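Local coordinates for protein glycoside Hydrolase (PDB 5TA0) that is a glycoside hydrolase that probably cleaves agarose-type galactans, and binds a neoagaro-oligosaccharide here as an engineered variant, at residues Ile307-Tyr310 with Ser311-Leu315; Gly258-Asn261 with Ala262-Gln266. One frame throughout, in Å; residues are numbered along the deposited sequence.

Contact 1 of 2, residues Ile307-Tyr310 with Ser311-Leu315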
loop_
_atom_site.group_PDB
_atom_site.type_symbol
_atom_site.label_atom_id
_atom_site.label_comp_id
_atom_site.label_asym_id
_atom_site.label_seq_id
_atom_site.Cartn_x
_atom_site.Cartn_y
_atom_site.Cartn_z
ATOM N N ILE A 307 2.509 -2.741 13.251
ATOM C CA ILE A 307 1.415 -3.692 13.016
ATOM C C ILE A 307 1.971 -5.128 13.065
ATOM O O ILE A 307 1.431 -5.994 13.755
ATOM C CB ILE A 307 0.696 -3.433 11.687
ATOM C CG1 ILE A 307 -0.045 -2.086 11.723
ATOM C CG2 ILE A 307 -0.271 -4.544 11.378
ATOM C CD1 ILE A 307 -0.596 -1.682 10.368
ATOM N N GLU A 308 3.067 -5.378 12.347
ATOM C CA GLU A 308 3.637 -6.733 12.309
ATOM C C GLU A 308 4.124 -7.189 13.680
ATOM O O GLU A 308 3.836 -8.317 14.081
ATOM C CB GLU A 308 4.798 -6.790 11.337
ATOM C CG GLU A 308 4.394 -6.635 9.883
ATOM C CD GLU A 308 5.574 -6.495 8.934
ATOM O OE1 GLU A 308 5.311 -6.231 7.722
ATOM O OE2 GLU A 308 6.757 -6.574 9.357
ATOM N N GLN A 309 4.862 -6.320 14.378
ATOM C CA GLN A 309 5.430 -6.722 15.665
ATOM C C GLN A 309 4.358 -7.006 16.708
ATOM O O GLN A 309 4.460 -7.997 17.449
ATOM C CB GLN A 309 6.383 -5.645 16.182
ATOM C CG GLN A 309 6.927 -5.869 17.601
ATOM C CD GLN A 309 7.910 -7.020 17.691
ATOM O OE1 GLN A 309 9.078 -6.891 17.345
ATOM N NE2 GLN A 309 7.431 -8.148 18.157
ATOM N N TYR A 310 3.333 -6.147 16.781
ATOM C CA TYR A 310 2.274 -6.396 17.768
ATOM C C TYR A 310 1.416 -7.596 17.380
ATOM O O TYR A 310 0.991 -8.380 18.250
ATOM C CB TYR A 310 1.450 -5.159 18.119
ATOM C CG TYR A 310 0.544 -5.432 19.277
ATOM C CD1 TYR A 310 -0.835 -5.508 19.120
ATOM C CD2 TYR A 310 1.065 -5.739 20.519
ATOM C CE1 TYR A 310 -1.667 -5.836 20.177
ATOM C CE2 TYR A 310 0.258 -6.043 21.586
ATOM C CZ TYR A 310 -1.103 -6.100 21.422
ATOM O OH TYR A 310 -1.919 -6.426 22.475
ATOM N N SER A 311 1.187 -7.802 16.074
ATOM C CA SER A 311 0.537 -9.024 15.630
ATOM C C SER A 311 1.306 -10.265 16.080
ATOM O O SER A 311 0.716 -11.225 16.556
ATOM C CB SER A 311 0.349 -9.010 14.119
ATOM O OG SER A 311 -0.467 -7.924 13.704
ATOM N N MET A 312 2.628 -10.222 15.945
ATOM C CA MET A 312 3.421 -11.350 16.461
ATOM C C MET A 312 3.234 -11.553 17.957
ATOM O O MET A 312 2.991 -12.658 18.406
ATOM C CB MET A 312 4.907 -11.145 16.140
ATOM C CG MET A 312 5.233 -11.423 14.685
ATOM S SD MET A 312 5.092 -13.153 14.169
ATOM C CE MET A 312 6.430 -13.856 15.129
ATOM N N ILE A 313 3.309 -10.482 18.731
ATOM C CA ILE A 313 3.193 -10.609 20.194
ATOM C C ILE A 313 1.815 -11.163 20.597
ATOM O O ILE A 313 1.716 -12.111 21.366
ATOM C CB ILE A 313 3.461 -9.259 20.883
ATOM C CG1 ILE A 313 4.949 -8.895 20.782
ATOM C CG2 ILE A 313 2.989 -9.243 22.351
ATOM C CD1 ILE A 313 5.260 -7.455 21.039
ATOM N N LYS A 314 0.748 -10.581 20.058
ATOM C CA LYS A 314 -0.600 -10.916 20.494
ATOM C C LYS A 314 -1.180 -12.110 19.776
ATOM O O LYS A 314 -1.801 -12.984 20.423
ATOM C CB LYS A 314 -1.510 -9.696 20.310
ATOM C CG LYS A 314 -2.974 -9.906 20.673
ATOM C CD LYS A 314 -3.184 -10.275 22.141
ATOM C CE LYS A 314 -4.662 -10.450 22.412
ATOM N NZ LYS A 314 -4.926 -10.841 23.827
ATOM N N LEU A 315 -1.089 -12.130 18.436
ATOM C CA LEU A 315 -1.688 -13.208 17.641
ATOM C C LEU A 315 -0.727 -14.367 17.372
ATOM O O LEU A 315 -1.150 -15.434 16.957
ATOM C CB LEU A 315 -2.190 -12.684 16.289
ATOM C CG LEU A 315 -3.115 -11.464 16.384
ATOM C CD1 LEU A 315 -3.464 -10.992 14.971
ATOM C CD2 LEU A 315 -4.370 -11.811 17.179
#
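Tyr-310 and Lys-314 lie side by side and point the same way from one flank of the helix. The lysine CB sits over one face of the phenol ring, offset toward its rim and 4.1 Å from the ring centroid, in a CH-pi contact. The ring is placed for this by its first torsion, with CG trans to the backbone N (chi1 -171°). The two chains stay together as far as the phenol oxygen: Lys-314 CD is 4.1 Å from Tyr-310 OH. That hydroxyl is hydrogen-bonded to Asp-269 on helix 264-271. The contact spans about two and a half turns of helix 298-315, which lies on the connection between the parallel, neighbouring strands 277-285 and 321-326 of the (alpha/beta)6 barrel. On another flank Gln-309 and Ile-313 cross at a slant. Gln-309 NE2 is 3.7 Å from Ile-313 CD1, and NE2 is hydrogen-bonded to Ala-532 O on strand 523-538. Ser-311 turns back on the helix. Its OG donates to Ile-307 O at 2.7 Å, from above the carbonyl plane. Ser-311 N reaches Ile-307 O at 3.0 Å from the opposite face of that plane, so two donors grip this oxygen. Next along the turn, Met-312 N binds Glu-308 O at 2.9 Å, while the Glu-308 carboxylate forms a hydrogen bond with the Tyr-531 hydroxyl and salt bridges with Arg-360 and Lys-529.

Contact 2 of 2, residues Gly258-Asn261 with Ala262-Gln266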
loop_
_atom_site.group_PDB
_atom_site.type_symbol
_atom_site.label_atom_id
_atom_site.label_comp_id
_atom_site.label_asym_id
_atom_site.label_seq_id
_atom_site.Cartn_x
_atom_site.Cartn_y
_atom_site.Cartn_z
ATOM N N GLY A 258 -0.806 7.034 22.630
ATOM C CA GLY A 258 -2.173 6.787 22.999
ATOM C C GLY A 258 -3.051 6.419 21.803
ATOM O O GLY A 258 -4.005 5.691 21.943
ATOM N N ARG A 259 -2.720 6.951 20.628
ATOM C CA ARG A 259 -3.523 6.619 19.426
ATOM C C ARG A 259 -3.334 5.166 19.008
ATOM O O ARG A 259 -4.322 4.475 18.719
ATOM C CB ARG A 259 -3.252 7.570 18.281
ATOM C CG ARG A 259 -4.152 7.332 17.074
ATOM C CD ARG A 259 -4.238 8.540 16.195
ATOM N NE ARG A 259 -4.859 8.273 14.887
ATOM C CZ ARG A 259 -5.660 9.106 14.236
ATOM N NH1 ARG A 259 -6.091 8.808 13.007
ATOM N NH2 ARG A 259 -6.091 10.232 14.796
ATOM N N TRP A 260 -2.086 4.712 19.006
ATOM C CA TRP A 260 -1.799 3.288 18.844
ATOM C C TRP A 260 -2.575 2.452 19.864
ATOM O O TRP A 260 -3.262 1.472 19.533
ATOM C CB TRP A 260 -0.308 3.015 18.973
ATOM C CG TRP A 260 -0.039 1.549 19.176
ATOM C CD1 TRP A 260 0.214 0.935 20.370
ATOM C CD2 TRP A 260 -0.086 0.505 18.186
ATOM N NE1 TRP A 260 0.339 -0.426 20.192
ATOM C CE2 TRP A 260 0.148 -0.709 18.861
ATOM C CE3 TRP A 260 -0.307 0.479 16.797
ATOM C CZ2 TRP A 260 0.192 -1.934 18.203
ATOM C CZ3 TRP A 260 -0.246 -0.745 16.139
ATOM C CH2 TRP A 260 -0.000 -1.929 16.843
ATOM N N ASN A 261 -2.449 2.823 21.144
ATOM C CA ASN A 261 -3.039 2.030 22.211
ATOM C C ASN A 261 -4.559 1.950 22.161
ATOM O O ASN A 261 -5.105 0.912 22.514
ATOM C CB ASN A 261 -2.601 2.555 23.577
ATOM C CG ASN A 261 -1.183 2.195 23.914
ATOM O OD1 ASN A 261 -0.662 1.156 23.520
ATOM N ND2 ASN A 261 -0.552 3.062 24.689
ATOM N N ALA A 262 -5.205 3.017 21.683
ATOM C CA ALA A 262 -6.668 3.062 21.617
ATOM C C ALA A 262 -7.270 2.437 20.357
ATOM O O ALA A 262 -8.447 2.101 20.348
ATOM C CB ALA A 262 -7.134 4.508 21.708
ATOM N N ARG A 263 -6.459 2.319 19.297
ATOM C CA ARG A 263 -6.965 1.987 17.966
ATOM C C ARG A 263 -6.372 0.660 17.478
ATOM O O ARG A 263 -6.914 -0.389 17.828
ATOM C CB ARG A 263 -6.789 3.169 17.021
ATOM C CG ARG A 263 -7.539 4.396 17.488
ATOM C CD ARG A 263 -7.440 5.478 16.461
ATOM N NE ARG A 263 -8.007 6.721 16.957
ATOM C CZ ARG A 263 -8.517 7.683 16.193
ATOM N NH1 ARG A 263 -8.636 7.545 14.887
ATOM N NH2 ARG A 263 -8.979 8.794 16.766
ATOM N N TRP A 264 -5.276 0.678 16.723
ATOM C CA TRP A 264 -4.720 -0.584 16.191
ATOM C C TRP A 264 -4.413 -1.645 17.248
ATOM O O TRP A 264 -4.668 -2.838 17.018
ATOM C CB TRP A 264 -3.530 -0.351 15.225
ATOM C CG TRP A 264 -4.032 -0.307 13.805
ATOM C CD1 TRP A 264 -4.417 0.793 13.100
ATOM C CD2 TRP A 264 -4.330 -1.431 12.994
ATOM N NE1 TRP A 264 -4.883 0.424 11.851
ATOM C CE2 TRP A 264 -4.854 -0.939 11.773
ATOM C CE3 TRP A 264 -4.156 -2.812 13.153
ATOM C CZ2 TRP A 264 -5.293 -1.784 10.763
ATOM C CZ3 TRP A 264 -4.577 -3.646 12.131
ATOM C CH2 TRP A 264 -5.122 -3.126 10.949
ATOM N N LYS A 265 -3.898 -1.245 18.414
ATOM C CA LYS A 265 -3.677 -2.224 19.479
ATOM C C LYS A 265 -4.990 -2.943 19.837
ATOM O O LYS A 265 -5.035 -4.171 19.942
ATOM C CB LYS A 265 -3.043 -1.566 20.712
ATOM C CG LYS A 265 -2.663 -2.533 21.844
ATOM C CD LYS A 265 -3.746 -2.509 22.929
ATOM C CE LYS A 265 -3.354 -3.019 24.322
ATOM N NZ LYS A 265 -3.145 -4.467 24.463
ATOM N N GLN A 266 -6.048 -2.166 20.062
ATOM C CA GLN A 266 -7.349 -2.716 20.400
ATOM C C GLN A 266 -7.968 -3.515 19.280
ATOM O O GLN A 266 -8.620 -4.527 19.542
ATOM C CB GLN A 266 -8.326 -1.605 20.838
ATOM C CG GLN A 266 -7.883 -0.769 22.032
ATOM C CD GLN A 266 -7.560 -1.590 23.260
ATOM O OE1 GLN A 266 -8.224 -2.583 23.562
ATOM N NE2 GLN A 266 -6.502 -1.205 23.948
HETATM O O HOH W 1 -3.660 3.057 16.052
#
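Trp-260 spreads its indole across the start of the next helix, where Trp-264 and Lys-265 meet it. The segments form a helix-to-helix junction in the barrel: helix 258-262 ends, Arg-263 takes the N-cap position, and helix 264-271 begins. The tight part is around the indole. Trp-260 CZ3 is 3.4 Å from Trp-264 CB, and the two side chains cross at about a right angle. Lys-265 CB lies over the face of the five-membered ring of Trp-260, 3.9 Å from its centroid. Trp-260 NE1 is hydrogen-bonded to Tyr-535 OH of strand 523-538, and Trp-264 stacks on Tyr-245. The two arginines form a more polar layer. The Arg-259 guanidinium lies flat on that of Arg-263, with centres 3.8 Å apart and planes at 17°. Both chains run extended from CG to NE. The like charges are probably eased by Asp-210, which forms a salt bridge with Arg-263 NH1, while Arg-259 NH1 bonds Phe-249 O. An alanine in place of Arg-263 would remove one layer of the stack and is likely to leave Asp-210 without this charged mate and Arg-259 less firmly held. The backbone loosens at Arg-263, whose N makes only weak bonds to Arg-259 O and Trp-260 O. A water bridges Arg-259 O and Trp-264 N. Lys-265 N bonds Trp-260 O well again, at 3.0 Å. On the partly exposed side, Gln-266 folds back, and its NE2 donates to Asn-261 O at 2.9 Å, nearly in line with the carbonyl bond.

Overall arrangement
Both contacts are local and partly buried, with centres about 13 Å apart on the same side of the chain's centre. Contact 1 has five buried residues of nine and one exposed, Lys-314; contact 2 has three buried and none exposed. Contact 1 is one unbroken helix with its usual backbone bonds. Contact 2 is a break between two short helices, and side chains and a water supplement the backbone there. Its Arg-259 side chain lies about 3 Å from a bound calcium ion. Both reach strand 523-538 and share Tyr-535 as a neighbour. They also touch directly: Tyr-310 CB packs on Trp-260 CZ2 at 3.5 Å, and Tyr-310 OH probably bonds Lys-265 NZ at 3.0 Å.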